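PDB 5MMH: HTH-type transcriptional activator AmpR from Pseudomonas aeruginosa PAO1, which activates transcription of the beta-lactamase gene ampC, through an effector domain, the part present here, that recognises muropeptides derived from the cell wall. Local coordinates for residues Val24-Pro29 with Gly201-Met206; Ala77-Pro82 with Gly180-Thr185; Thr84-Pro89 with Ala153-Ala158; Ala93-Pro98 with Arg170-Thr175. All coordinates share one frame; numbering follows the deposited sequence.

Contact 1. Residues Val24-Pro29 with Gly201-Met206; sequences VGWLLP and GWLLEM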
loop_
_atom_site.group_PDB
_atom_site.type_symbol
_atom_site.label_atom_id
_atom_site.label_comp_id
_atom_site.label_asym_id
_atom_site.label_seq_id
_atom_site.Cartn_x
_atom_site.Cartn_y
_atom_site.Cartn_z
ATOM N N VAL A 24 -8.093 2.915 -4.394
ATOM C CA VAL A 24 -9.004 2.753 -3.264
ATOM C C VAL A 24 -9.519 4.099 -2.781
ATOM O O VAL A 24 -10.658 4.185 -2.331
ATOM C CB VAL A 24 -8.377 1.951 -2.100
ATOM C CG1 VAL A 24 -7.965 0.582 -2.569
ATOM C CG2 VAL A 24 -7.195 2.656 -1.517
ATOM N N GLY A 25 -8.731 5.170 -2.900
ATOM C CA GLY A 25 -9.238 6.472 -2.495
ATOM C C GLY A 25 -10.192 7.142 -3.479
ATOM O O GLY A 25 -10.941 8.038 -3.067
ATOM N N TRP A 26 -10.186 6.744 -4.766
ATOM C CA TRP A 26 -10.899 7.524 -5.792
ATOM C C TRP A 26 -11.570 6.700 -6.888
ATOM O O TRP A 26 -12.748 6.899 -7.186
ATOM C CB TRP A 26 -9.942 8.527 -6.453
ATOM C CG TRP A 26 -10.632 9.623 -7.244
ATOM C CD1 TRP A 26 -11.045 10.840 -6.771
ATOM C CD2 TRP A 26 -10.987 9.595 -8.638
ATOM N NE1 TRP A 26 -11.633 11.573 -7.779
ATOM C CE2 TRP A 26 -11.610 10.835 -8.935
ATOM C CE3 TRP A 26 -10.854 8.646 -9.656
ATOM C CZ2 TRP A 26 -12.090 11.143 -10.203
ATOM C CZ3 TRP A 26 -11.308 8.952 -10.914
ATOM C CH2 TRP A 26 -11.920 10.202 -11.189
ATOM N N LEU A 27 -10.843 5.781 -7.514
ATOM C CA LEU A 27 -11.411 5.088 -8.663
ATOM C C LEU A 27 -12.540 4.148 -8.255
ATOM O O LEU A 27 -13.600 4.123 -8.899
ATOM C CB LEU A 27 -10.322 4.314 -9.397
ATOM C CG LEU A 27 -10.745 3.665 -10.703
ATOM C CD1 LEU A 27 -11.175 4.737 -11.736
ATOM C CD2 LEU A 27 -9.615 2.810 -11.247
ATOM N N LEU A 28 -12.328 3.359 -7.202
ATOM C CA LEU A 28 -13.256 2.287 -6.851
ATOM C C LEU A 28 -14.602 2.837 -6.394
ATOM O O LEU A 28 -15.629 2.223 -6.712
ATOM C CB LEU A 28 -12.668 1.367 -5.772
ATOM C CG LEU A 28 -11.601 0.334 -6.165
ATOM C CD1 LEU A 28 -11.238 -0.525 -4.964
ATOM C CD2 LEU A 28 -12.018 -0.562 -7.314
ATOM N N PRO A 29 -14.652 3.946 -5.637
ATOM C CA PRO A 29 -15.954 4.589 -5.362
ATOM C C PRO A 29 -16.740 4.987 -6.603
ATOM O O PRO A 29 -17.964 5.135 -6.512
ATOM C CB PRO A 29 -15.575 5.835 -4.548
ATOM C CG PRO A 29 -14.309 5.450 -3.850
ATOM C CD PRO A 29 -13.576 4.531 -4.801
ATOM N N GLY A 201 -13.047 8.295 -22.114
ATOM C CA GLY A 201 -14.079 9.319 -22.082
ATOM C C GLY A 201 -14.747 9.413 -20.724
ATOM O O GLY A 201 -14.874 10.498 -20.149
ATOM N N TRP A 202 -15.147 8.266 -20.175
ATOM C CA TRP A 202 -15.747 8.247 -18.846
ATOM C C TRP A 202 -14.777 8.752 -17.782
ATOM O O TRP A 202 -15.173 9.485 -16.865
ATOM C CB TRP A 202 -16.220 6.832 -18.514
ATOM C CG TRP A 202 -16.657 6.690 -17.106
ATOM C CD1 TRP A 202 -17.910 6.904 -16.615
ATOM C CD2 TRP A 202 -15.851 6.302 -15.994
ATOM N NE1 TRP A 202 -17.928 6.696 -15.274
ATOM C CE2 TRP A 202 -16.677 6.323 -14.861
ATOM C CE3 TRP A 202 -14.501 5.958 -15.845
ATOM C CZ2 TRP A 202 -16.213 5.986 -13.590
ATOM C CZ3 TRP A 202 -14.040 5.627 -14.591
ATOM C CH2 TRP A 202 -14.894 5.633 -13.477
ATOM N N LEU A 203 -13.499 8.380 -17.881
ATOM C CA LEU A 203 -12.562 8.783 -16.831
ATOM C C LEU A 203 -12.286 10.281 -16.872
ATOM O O LEU A 203 -12.118 10.915 -15.819
ATOM C CB LEU A 203 -11.258 8.004 -16.950
ATOM C CG LEU A 203 -10.152 8.336 -15.947
ATOM C CD1 LEU A 203 -10.529 7.892 -14.539
ATOM C CD2 LEU A 203 -8.864 7.682 -16.412
ATOM N N LEU A 204 -12.229 10.861 -18.077
ATOM C CA LEU A 204 -12.025 12.307 -18.202
ATOM C C LEU A 204 -13.215 13.092 -17.661
ATOM O O LEU A 204 -13.034 14.129 -17.020
ATOM C CB LEU A 204 -11.764 12.677 -19.661
ATOM C CG LEU A 204 -10.379 12.240 -20.141
ATOM C CD1 LEU A 204 -10.171 12.556 -21.624
ATOM C CD2 LEU A 204 -9.290 12.900 -19.301
ATOM N N GLU A 205 -14.433 12.632 -17.933
ATOM C CA GLU A 205 -15.614 13.253 -17.335
ATOM C C GLU A 205 -15.519 13.255 -15.811
ATOM O O GLU A 205 -15.673 14.298 -15.165
ATOM C CB GLU A 205 -16.863 12.510 -17.787
ATOM C CG GLU A 205 -18.159 13.096 -17.278
ATOM C CD GLU A 205 -19.357 12.363 -17.849
ATOM O OE1 GLU A 205 -20.115 11.743 -17.065
ATOM O OE2 GLU A 205 -19.519 12.384 -19.092
ATOM N N MET A 206 -15.263 12.088 -15.218
ATOM C CA MET A 206 -15.127 12.007 -13.767
ATOM C C MET A 206 -13.974 12.871 -13.267
ATOM O O MET A 206 -14.067 13.486 -12.205
ATOM C CB MET A 206 -14.915 10.553 -13.324
ATOM C CG MET A 206 -16.072 9.594 -13.609
ATOM S SD MET A 206 -17.702 10.034 -12.944
ATOM C CE MET A 206 -17.476 9.954 -11.194
#

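Contact 2. Residues Ala77-Pro82 with Gly180-Thr185; sequences ALFEAP and GSYWLT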
loop_
_atom_site.group_PDB
_atom_site.type_symbol
_atom_site.label_atom_id
_atom_site.label_comp_id
_atom_site.label_asym_id
_atom_site.label_seq_id
_atom_site.Cartn_x
_atom_site.Cartn_y
_atom_site.Cartn_z
ATOM N N ALA A 77 -3.463 14.380 -18.586
ATOM C CA ALA A 77 -3.660 14.830 -17.213
ATOM C C ALA A 77 -5.086 14.575 -16.744
ATOM O O ALA A 77 -6.047 14.758 -17.496
ATOM C CB ALA A 77 -3.347 16.307 -17.091
ATOM N N LEU A 78 -5.222 14.132 -15.494
ATOM C CA LEU A 78 -6.536 14.004 -14.864
ATOM C C LEU A 78 -6.821 15.173 -13.926
ATOM O O LEU A 78 -7.730 15.964 -14.201
ATOM C CB LEU A 78 -6.651 12.652 -14.133
ATOM C CG LEU A 78 -6.383 11.450 -15.053
ATOM C CD1 LEU A 78 -6.149 10.130 -14.297
ATOM C CD2 LEU A 78 -7.524 11.312 -16.053
ATOM N N PHE A 79 -6.032 15.325 -12.856
ATOM C CA PHE A 79 -6.184 16.419 -11.905
ATOM C C PHE A 79 -4.963 16.458 -10.989
ATOM O O PHE A 79 -4.283 15.443 -10.804
ATOM C CB PHE A 79 -7.494 16.296 -11.090
ATOM C CG PHE A 79 -7.714 14.926 -10.419
ATOM C CD1 PHE A 79 -7.173 14.647 -9.180
ATOM C CD2 PHE A 79 -8.517 13.960 -11.010
ATOM C CE1 PHE A 79 -7.387 13.405 -8.549
ATOM C CE2 PHE A 79 -8.743 12.721 -10.394
ATOM C CZ PHE A 79 -8.175 12.438 -9.164
ATOM N N GLU A 80 -4.689 17.645 -10.441
ATOM C CA GLU A 80 -3.628 17.855 -9.457
ATOM C C GLU A 80 -3.919 17.115 -8.156
ATOM O O GLU A 80 -5.072 16.946 -7.748
ATOM C CB GLU A 80 -3.478 19.347 -9.105
ATOM C CG GLU A 80 -2.845 20.259 -10.131
ATOM C CD GLU A 80 -2.845 21.734 -9.690
ATOM O OE1 GLU A 80 -2.078 22.074 -8.763
ATOM O OE2 GLU A 80 -3.619 22.552 -10.255
ATOM N N ALA A 81 -2.859 16.715 -7.464
ATOM C CA ALA A 81 -2.990 16.151 -6.119
ATOM C C ALA A 81 -2.008 16.878 -5.217
ATOM O O ALA A 81 -0.896 16.391 -4.974
ATOM C CB ALA A 81 -2.754 14.639 -6.108
ATOM N N PRO A 82 -2.384 18.052 -4.705
ATOM C CA PRO A 82 -1.486 18.773 -3.805
ATOM C C PRO A 82 -1.284 17.985 -2.528
ATOM O O PRO A 82 -2.175 17.270 -2.062
ATOM C CB PRO A 82 -2.221 20.091 -3.527
ATOM C CG PRO A 82 -3.333 20.141 -4.521
ATOM C CD PRO A 82 -3.682 18.732 -4.830
ATOM N N GLY A 180 2.694 17.297 -8.168
ATOM C CA GLY A 180 2.370 16.379 -9.241
ATOM C C GLY A 180 0.877 16.234 -9.420
ATOM O O GLY A 180 0.075 16.802 -8.675
ATOM N N SER A 181 0.517 15.457 -10.441
ATOM C CA SER A 181 -0.854 15.187 -10.822
ATOM C C SER A 181 -1.000 13.691 -11.036
ATOM O O SER A 181 -0.013 12.962 -11.094
ATOM C CB SER A 181 -1.234 15.927 -12.115
ATOM O OG SER A 181 -1.030 17.317 -11.979
ATOM N N TYR A 182 -2.248 13.241 -11.139
ATOM C CA TYR A 182 -2.555 11.915 -11.642
ATOM C C TYR A 182 -2.754 11.993 -13.148
ATOM O O TYR A 182 -3.359 12.944 -13.654
ATOM C CB TYR A 182 -3.796 11.347 -10.947
ATOM C CG TYR A 182 -3.492 10.982 -9.514
ATOM C CD1 TYR A 182 -2.707 9.867 -9.224
ATOM C CD2 TYR A 182 -3.930 11.771 -8.460
ATOM C CE1 TYR A 182 -2.394 9.528 -7.923
ATOM C CE2 TYR A 182 -3.630 11.434 -7.141
ATOM C CZ TYR A 182 -2.852 10.312 -6.887
ATOM O OH TYR A 182 -2.521 9.960 -5.603
ATOM N N TRP A 183 -2.235 10.995 -13.856
ATOM C CA TRP A 183 -2.199 10.950 -15.313
ATOM C C TRP A 183 -2.752 9.623 -15.808
ATOM O O TRP A 183 -2.472 8.574 -15.222
ATOM C CB TRP A 183 -0.760 11.104 -15.840
ATOM C CG TRP A 183 -0.095 12.383 -15.424
ATOM C CD1 TRP A 183 0.479 12.659 -14.209
ATOM C CD2 TRP A 183 0.063 13.562 -16.220
ATOM N NE1 TRP A 183 0.987 13.940 -14.205
ATOM C CE2 TRP A 183 0.733 14.520 -15.424
ATOM C CE3 TRP A 183 -0.304 13.906 -17.528
ATOM C CZ2 TRP A 183 1.057 15.795 -15.903
ATOM C CZ3 TRP A 183 0.012 15.165 -17.991
ATOM C CH2 TRP A 183 0.681 16.100 -17.178
ATOM N N LEU A 184 -3.503 9.653 -16.905
ATOM C CA LEU A 184 -3.809 8.430 -17.638
ATOM C C LEU A 184 -2.745 8.249 -18.723
ATOM O O LEU A 184 -2.651 9.062 -19.646
ATOM C CB LEU A 184 -5.211 8.490 -18.230
ATOM C CG LEU A 184 -5.582 7.297 -19.100
ATOM C CD1 LEU A 184 -5.812 6.030 -18.242
ATOM C CD2 LEU A 184 -6.811 7.636 -19.890
ATOM N N THR A 185 -1.929 7.203 -18.603
ATOM C CA THR A 185 -0.811 6.995 -19.510
ATOM C C THR A 185 -1.024 5.733 -20.333
ATOM O O THR A 185 -1.800 4.845 -19.969
ATOM C CB THR A 185 0.527 6.902 -18.756
ATOM O OG1 THR A 185 0.739 5.566 -18.269
ATOM C CG2 THR A 185 0.552 7.868 -17.593
HETATM O O HOH W 1 1.372 17.071 -5.545
#

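Contact 3. Residues Thr84-Pro89 with Ala153-Ala158; sequences TVLCCP and ALAPAA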
loop_
_atom_site.group_PDB
_atom_site.type_symbol
_atom_site.label_atom_id
_atom_site.label_comp_id
_atom_site.label_asym_id
_atom_site.label_seq_id
_atom_site.Cartn_x
_atom_site.Cartn_y
_atom_site.Cartn_z
ATOM N N THR A 84 -0.399 17.654 1.540
ATOM C CA THR A 84 -0.544 18.341 2.813
ATOM C C THR A 84 -0.131 17.412 3.951
ATOM O O THR A 84 -0.015 16.196 3.783
ATOM C CB THR A 84 -1.983 18.841 3.015
ATOM O OG1 THR A 84 -1.967 19.949 3.916
ATOM C CG2 THR A 84 -2.890 17.733 3.575
ATOM N N VAL A 85 0.072 18.007 5.125
ATOM C CA VAL A 85 0.413 17.260 6.331
ATOM C C VAL A 85 -0.830 16.560 6.867
ATOM O O VAL A 85 -1.878 17.190 7.048
ATOM C CB VAL A 85 1.020 18.195 7.387
ATOM C CG1 VAL A 85 1.004 17.534 8.736
ATOM C CG2 VAL A 85 2.443 18.592 7.001
ATOM N N LEU A 86 -0.714 15.248 7.131
ATOM C CA LEU A 86 -1.801 14.450 7.674
ATOM C C LEU A 86 -1.271 13.630 8.840
ATOM O O LEU A 86 -0.162 13.093 8.772
ATOM C CB LEU A 86 -2.409 13.536 6.603
ATOM C CG LEU A 86 -3.067 14.264 5.424
ATOM C CD1 LEU A 86 -3.379 13.285 4.314
ATOM C CD2 LEU A 86 -4.341 14.959 5.872
ATOM N N CYS A 87 -2.058 13.530 9.912
ATOM C CA CYS A 87 -1.600 12.836 11.114
ATOM C C CYS A 87 -2.796 12.402 11.945
ATOM O O CYS A 87 -3.942 12.753 11.654
ATOM C CB CYS A 87 -0.667 13.715 11.941
ATOM S SG CYS A 87 -1.408 15.266 12.489
ATOM N N CYS A 88 -2.517 11.614 12.985
ATOM C CA CYS A 88 -3.575 11.198 13.898
ATOM C C CYS A 88 -3.943 12.337 14.856
ATOM O O CYS A 88 -3.157 13.267 15.063
ATOM C CB CYS A 88 -3.151 9.954 14.682
ATOM S SG CYS A 88 -1.784 10.194 15.828
ATOM N N PRO A 89 -5.159 12.294 15.435
ATOM C CA PRO A 89 -5.548 13.325 16.424
ATOM C C PRO A 89 -4.575 13.459 17.584
ATOM O O PRO A 89 -4.231 14.582 17.981
ATOM C CB PRO A 89 -6.926 12.845 16.901
ATOM C CG PRO A 89 -7.424 11.947 15.822
ATOM C CD PRO A 89 -6.231 11.308 15.196
ATOM N N ALA A 153 2.449 12.368 8.273
ATOM C CA ALA A 153 2.412 12.075 6.844
ATOM C C ALA A 153 2.319 13.338 5.990
ATOM O O ALA A 153 1.801 14.374 6.412
ATOM C CB ALA A 153 1.234 11.163 6.510
ATOM N N LEU A 154 2.822 13.220 4.764
ATOM C CA LEU A 154 2.715 14.239 3.727
ATOM C C LEU A 154 2.226 13.528 2.472
ATOM O O LEU A 154 2.974 12.763 1.850
ATOM C CB LEU A 154 4.054 14.940 3.492
ATOM C CG LEU A 154 4.156 15.934 2.333
ATOM C CD1 LEU A 154 3.193 17.107 2.520
ATOM C CD2 LEU A 154 5.592 16.421 2.199
ATOM N N ALA A 155 0.978 13.785 2.101
ATOM C CA ALA A 155 0.271 12.950 1.142
ATOM C C ALA A 155 -0.855 13.777 0.535
ATOM O O ALA A 155 -1.156 14.876 1.025
ATOM C CB ALA A 155 -0.277 11.683 1.824
ATOM N N PRO A 156 -1.498 13.284 -0.532
ATOM C CA PRO A 156 -2.625 14.026 -1.137
ATOM C C PRO A 156 -3.889 13.886 -0.301
ATOM O O PRO A 156 -4.411 12.782 -0.130
ATOM C CB PRO A 156 -2.793 13.364 -2.514
ATOM C CG PRO A 156 -1.520 12.608 -2.762
ATOM C CD PRO A 156 -1.058 12.169 -1.394
ATOM N N ALA A 157 -4.387 15.014 0.214
ATOM C CA ALA A 157 -5.616 14.999 1.015
ATOM C C ALA A 157 -6.781 14.410 0.237
ATOM O O ALA A 157 -7.620 13.695 0.800
ATOM C CB ALA A 157 -5.985 16.416 1.471
ATOM N N ALA A 158 -6.845 14.701 -1.062
ATOM C CA ALA A 158 -7.969 14.287 -1.887
ATOM C C ALA A 158 -8.028 12.782 -2.087
ATOM O O ALA A 158 -9.016 12.282 -2.624
ATOM C CB ALA A 158 -7.903 15.001 -3.236
#

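Contact 4. Residues Ala93-Pro98 with Arg170-Thr175; sequences AQLHSP and RRPFAT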
loop_
_atom_site.group_PDB
_atom_site.type_symbol
_atom_site.label_atom_id
_atom_site.label_comp_id
_atom_site.label_asym_id
_atom_site.label_seq_id
_atom_site.Cartn_x
_atom_site.Cartn_y
_atom_site.Cartn_z
ATOM N N ALA A 93 -3.085 17.309 18.046
ATOM C CA ALA A 93 -3.230 18.204 19.190
ATOM C C ALA A 93 -1.898 18.840 19.580
ATOM O O ALA A 93 -1.849 20.020 19.953
ATOM C CB ALA A 93 -3.825 17.442 20.373
ATOM N N GLN A 94 -0.805 18.078 19.481
ATOM C CA GLN A 94 0.514 18.529 19.909
ATOM C C GLN A 94 1.157 19.531 18.955
ATOM O O GLN A 94 2.215 20.077 19.286
ATOM C CB GLN A 94 1.434 17.315 20.080
ATOM C CG GLN A 94 0.953 16.330 21.146
ATOM C CD GLN A 94 1.568 14.946 21.000
ATOM O OE1 GLN A 94 2.788 14.784 21.048
ATOM N NE2 GLN A 94 0.718 13.938 20.831
ATOM N N LEU A 95 0.564 19.789 17.792
ATOM C CA LEU A 95 1.131 20.715 16.820
ATOM C C LEU A 95 0.415 22.058 16.898
ATOM O O LEU A 95 -0.818 22.115 16.840
ATOM C CB LEU A 95 1.030 20.152 15.401
ATOM C CG LEU A 95 1.896 18.957 15.022
ATOM C CD1 LEU A 95 1.227 18.211 13.899
ATOM C CD2 LEU A 95 3.294 19.409 14.605
ATOM N N HIS A 96 1.188 23.132 17.026
ATOM C CA HIS A 96 0.651 24.487 17.013
ATOM C C HIS A 96 1.142 25.301 15.830
ATOM O O HIS A 96 0.376 26.074 15.255
ATOM C CB HIS A 96 1.007 25.213 18.323
ATOM C CG HIS A 96 0.864 24.358 19.546
ATOM N ND1 HIS A 96 1.831 24.293 20.528
ATOM C CD2 HIS A 96 -0.130 23.526 19.943
ATOM C CE1 HIS A 96 1.438 23.461 21.477
ATOM N NE2 HIS A 96 0.252 22.980 21.145
ATOM N N SER A 97 2.397 25.145 15.453
ATOM C CA SER A 97 2.963 25.754 14.263
ATOM C C SER A 97 3.682 24.672 13.473
ATOM O O SER A 97 4.106 23.657 14.039
ATOM C CB SER A 97 3.944 26.877 14.627
ATOM O OG SER A 97 5.109 26.349 15.246
ATOM N N PRO A 98 3.831 24.855 12.155
ATOM C CA PRO A 98 4.625 23.901 11.364
ATOM C C PRO A 98 6.040 23.691 11.890
ATOM O O PRO A 98 6.665 22.677 11.560
ATOM C CB PRO A 98 4.647 24.538 9.974
ATOM C CG PRO A 98 3.365 25.320 9.918
ATOM C CD PRO A 98 3.161 25.857 11.310
ATOM N N ARG A 170 -6.512 13.606 10.662
ATOM C CA ARG A 170 -6.676 15.042 10.768
ATOM C C ARG A 170 -5.698 15.767 9.859
ATOM O O ARG A 170 -4.598 15.287 9.577
ATOM C CB ARG A 170 -6.503 15.522 12.221
ATOM C CG ARG A 170 -7.561 14.952 13.169
ATOM C CD ARG A 170 -7.941 15.900 14.316
ATOM N NE ARG A 170 -8.782 17.007 13.864
ATOM C CZ ARG A 170 -8.357 18.257 13.690
ATOM N NH1 ARG A 170 -7.092 18.580 13.951
ATOM N NH2 ARG A 170 -9.202 19.193 13.264
ATOM N N ARG A 171 -6.132 16.933 9.397
ATOM C CA ARG A 171 -5.298 17.877 8.665
ATOM C C ARG A 171 -4.973 19.045 9.585
ATOM O O ARG A 171 -5.837 19.906 9.814
ATOM C CB ARG A 171 -6.027 18.370 7.414
ATOM C CG ARG A 171 -5.212 19.329 6.564
ATOM C CD ARG A 171 -5.969 19.698 5.310
ATOM N NE ARG A 171 -5.213 20.638 4.498
ATOM C CZ ARG A 171 -5.417 20.810 3.200
ATOM N NH1 ARG A 171 -6.354 20.105 2.577
ATOM N NH2 ARG A 171 -4.675 21.676 2.525
ATOM N N PRO A 172 -3.762 19.121 10.150
ATOM C CA PRO A 172 -3.477 20.180 11.132
ATOM C C PRO A 172 -3.187 21.555 10.552
ATOM O O PRO A 172 -3.374 22.541 11.277
ATOM C CB PRO A 172 -2.245 19.646 11.883
ATOM C CG PRO A 172 -1.649 18.617 10.971
ATOM C CD PRO A 172 -2.795 18.012 10.237
ATOM N N PHE A 173 -2.724 21.667 9.303
ATOM C CA PHE A 173 -2.392 22.963 8.719
ATOM C C PHE A 173 -3.069 23.144 7.366
ATOM O O PHE A 173 -3.447 22.178 6.695
ATOM C CB PHE A 173 -0.881 23.144 8.541
ATOM C CG PHE A 173 -0.082 22.773 9.756
ATOM C CD1 PHE A 173 -0.119 23.563 10.899
ATOM C CD2 PHE A 173 0.702 21.629 9.761
ATOM C CE1 PHE A 173 0.624 23.222 12.023
ATOM C CE2 PHE A 173 1.444 21.278 10.883
ATOM C CZ PHE A 173 1.405 22.075 12.016
ATOM N N ALA A 174 -3.183 24.409 6.959
ATOM C CA ALA A 174 -3.778 24.757 5.674
ATOM C C ALA A 174 -2.798 24.652 4.508
ATOM O O ALA A 174 -3.225 24.433 3.367
ATOM C CB ALA A 174 -4.356 26.175 5.731
ATOM N N THR A 175 -1.503 24.798 4.767
ATOM C CA THR A 175 -0.521 24.858 3.692
ATOM C C THR A 175 -0.553 23.596 2.829
ATOM O O THR A 175 -0.543 22.470 3.348
ATOM C CB THR A 175 0.875 25.062 4.288
ATOM O OG1 THR A 175 0.915 26.296 5.011
ATOM C CG2 THR A 175 1.927 25.119 3.192
HETATM O O HOH W 2 -2.563 22.815 14.182
#

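Contact 1. Residues Val24-Pro29 with Gly201-Met206
Trp202 NE1 is the best-held polar atom here. One bond grips it, a hydrogen bond to Asp33 OD2 further along helix 20-37. This bond ties down the far side of the Trp202 indole, while its benzo edge faces Leu27. By comparison, Trp26 NE1 has only a weak hydrogen bond, to Glu210 OE2.

The contact between the two segments is apolar. The short helical segments 24-29 and 201-206 lie 12.2 Å apart at their axes and cross at 124°. Long side chains therefore have to span the gap. Trp26, with CG anti to the backbone N (chi1 -164°), sends the benzo end of its ring across. Its CH2 touches Met206 CB at 3.7 Å. Its CZ2 lies equally close to Met206 O, 3.7 Å away, and this oxygen sits at the ring edge, near the plane. At the same rim, Trp26 CZ3 meets Leu203 CD1 at 3.9 Å. Leu27 CG is also anti to its backbone N, and its CD1 comes to the edge of the Trp202 ring, 4.1 Å from CZ3. On the other helix, the bent chain of Met206 puts its CG over one face of Trp202, 3.5 Å above the plane and toward the rim.

Val24 O accepts a hydrogen bond from Gln148 NE2 of the second subunit, so helix 20-37 also meets the dimer partner. Helix 20-37, with a wider pi-type turn at 24-27, packs here against helix 194-215. Leu203 also touches Leu78 on strand 73-86, and Leu27 touches Leu45 on strand 42-48.

Contact 2. Residues Ala77-Pro82 with Gly180-Thr185
Ala77 CB lies over one face of the Trp183 indole, offset toward the rim. It is 4.0 Å from the centroid of the six-membered ring and 25° off the ring normal, a CH-pi contact. The two residues form a non-hydrogen-bonded antiparallel pair. The indole NH of Trp183 turns to another partner, Gly66 O.

Phe79 and Tyr182 point to the other side of the sheet. Their rings cross obliquely, with planes at 61°, and Phe79 CE1 touches Tyr182 CD2 at 3.8 Å. Phe79 CG lies between its backbone N and carbonyl carbon, the crowded position (chi1 51°). Ala81 CB also reaches the Tyr182 ring, 3.5 Å from CE2. Leu78 points toward the other strand, and its CD1 rests near the backbone at Leu184 N.

Three backbone bonds hold the strands. Leu78 N gives to Tyr182 O at 2.9 Å, and Tyr182 N gives to Phe79 O at 3.0 Å. Leu78 and Phe79 together thus lie opposite the single residue Tyr182, a classic beta bulge. Ala81 N donates almost straight to a lone pair of Gly180 O. Beyond it, a water takes a bond from Gly180 N and gives a short one, 2.4 Å, to Ala81 O.

The LysR effector domain has the two-lobed fold of periplasmic binding proteins. The antiparallel pairing here is consistent with that fold, in which two chain segments near the hinge connect the lobes.

Contact 3. Residues Thr84-Pro89 with Ala153-Ala158
Backbone hydrogen bonds carry most of this contact. Thr84 and Ala155 form a hydrogen-bonded antiparallel pair: Thr84 N gives to Ala155 O at 2.9 Å, and Ala155 N gives back to Thr84 O at 3.1 Å. Leu86 and Ala153 make the next such pair. Leu86 N reaches Ala153 O at 2.8 Å, with the donor above the carbonyl plane. Ala153 N meets Leu86 O, also at 2.8 Å, nearly along the C=O axis.

CA-H...O contacts fill in at the non-hydrogen-bonded pair Val85 and Leu154. Val85 CA lies 3.2 Å from Ala153 O, and Leu154 CA lies 3.4 Å from Thr84 O.

This is the edge, within this chain, of the mixed sheet of the LysR effector domain. Strand 153-156 is outermost, and its partner is the far part of the long strand 73-86. The two short strands are strongly twisted, with 122° between their directions.

Apolar contacts between the segments lie on the face of Thr84, Leu86, Ala153 and Ala155. There Leu86 CD1 touches Ala155 CB at 4.3 Å, and helix 139-147 packs on the alanines. Thr84 CG2 meets Ala157 CB at 4.0 Å. Val85 and Leu154 point to the other face, where both pack on Trp115 of helix 114-121.

Two polar side chains turn elsewhere. Thr84 OG1 hydrogen-bonds Thr175 O. Cys88, at the N-cap position, uses its side chain to cap the helix that follows.

Contact 4. Residues Ala93-Pro98 with Arg170-Thr175
Phe173 and Leu95 both carry CG anti to the carbonyl carbon, beside the backbone N (chi1 -48° and -70°). These torsions send both side chains into the gap between two irregular loops, where they cross at about a right angle. Phe173 CZ touches Leu95 CB at 3.9 Å.

The Phe173 ring is the centre of the contact and lies between two prolines. Pro98 CG sits over one face, offset toward the rim. It is 4.1 Å from the ring centroid and 14° off the normal, a CH-pi contact. Pro98 CD comes closer to the rim, 3.7 Å from Phe173 CE1. On the opposite face is Pro172 CB, over the ring centre. Pro172 also lies side by side with Leu95, its CG 4.1 Å from Leu95 CD1.

A water links the backbones. It donates to Leu95 O at 3.3 Å and to Pro172 O at 3.0 Å, bridging two carbonyls that cannot bond each other.

Arg171 bonds within its own loop. Its NE gives to Phe173 O at 3.2 Å, with the oxygen nearly in the guanidinium plane. Its NH2 gives to Ala174 O at a tilt, and also forms a salt bridge with Glu176.

The contact is at the surface. It joins the loop after helix 89-93 to the loop leading into strand 181-187. Trp118 of helix 114-121 touches both Pro98 and Phe173. Pro172 rests on Val85, and Arg171 on Thr84 and Leu86, all three from strand 73-86.

How the contacts relate
Contacts 1 and 3 are buried, contact 2 is partly so, and contact 4 lies at the surface. Contacts 2 and 3 share strand 73-86 and are built on backbone hydrogen bonds. Contacts 1 and 4 rely on side-chain packing: helix against helix in contact 1, loop against loop with a bridging water in contact 4. Contacts 1 and 2 touch, with Trp26 CZ2 3.7 Å from Phe79 CE2. Contacts 2 and 3 meet at Pro156. Contacts 3 and 4 are joined by polar contacts, as in Cys87 O to Arg170 N at 2.9 Å. Contacts 1 and 4 are the farthest apart, with centres about 30 Å from each other.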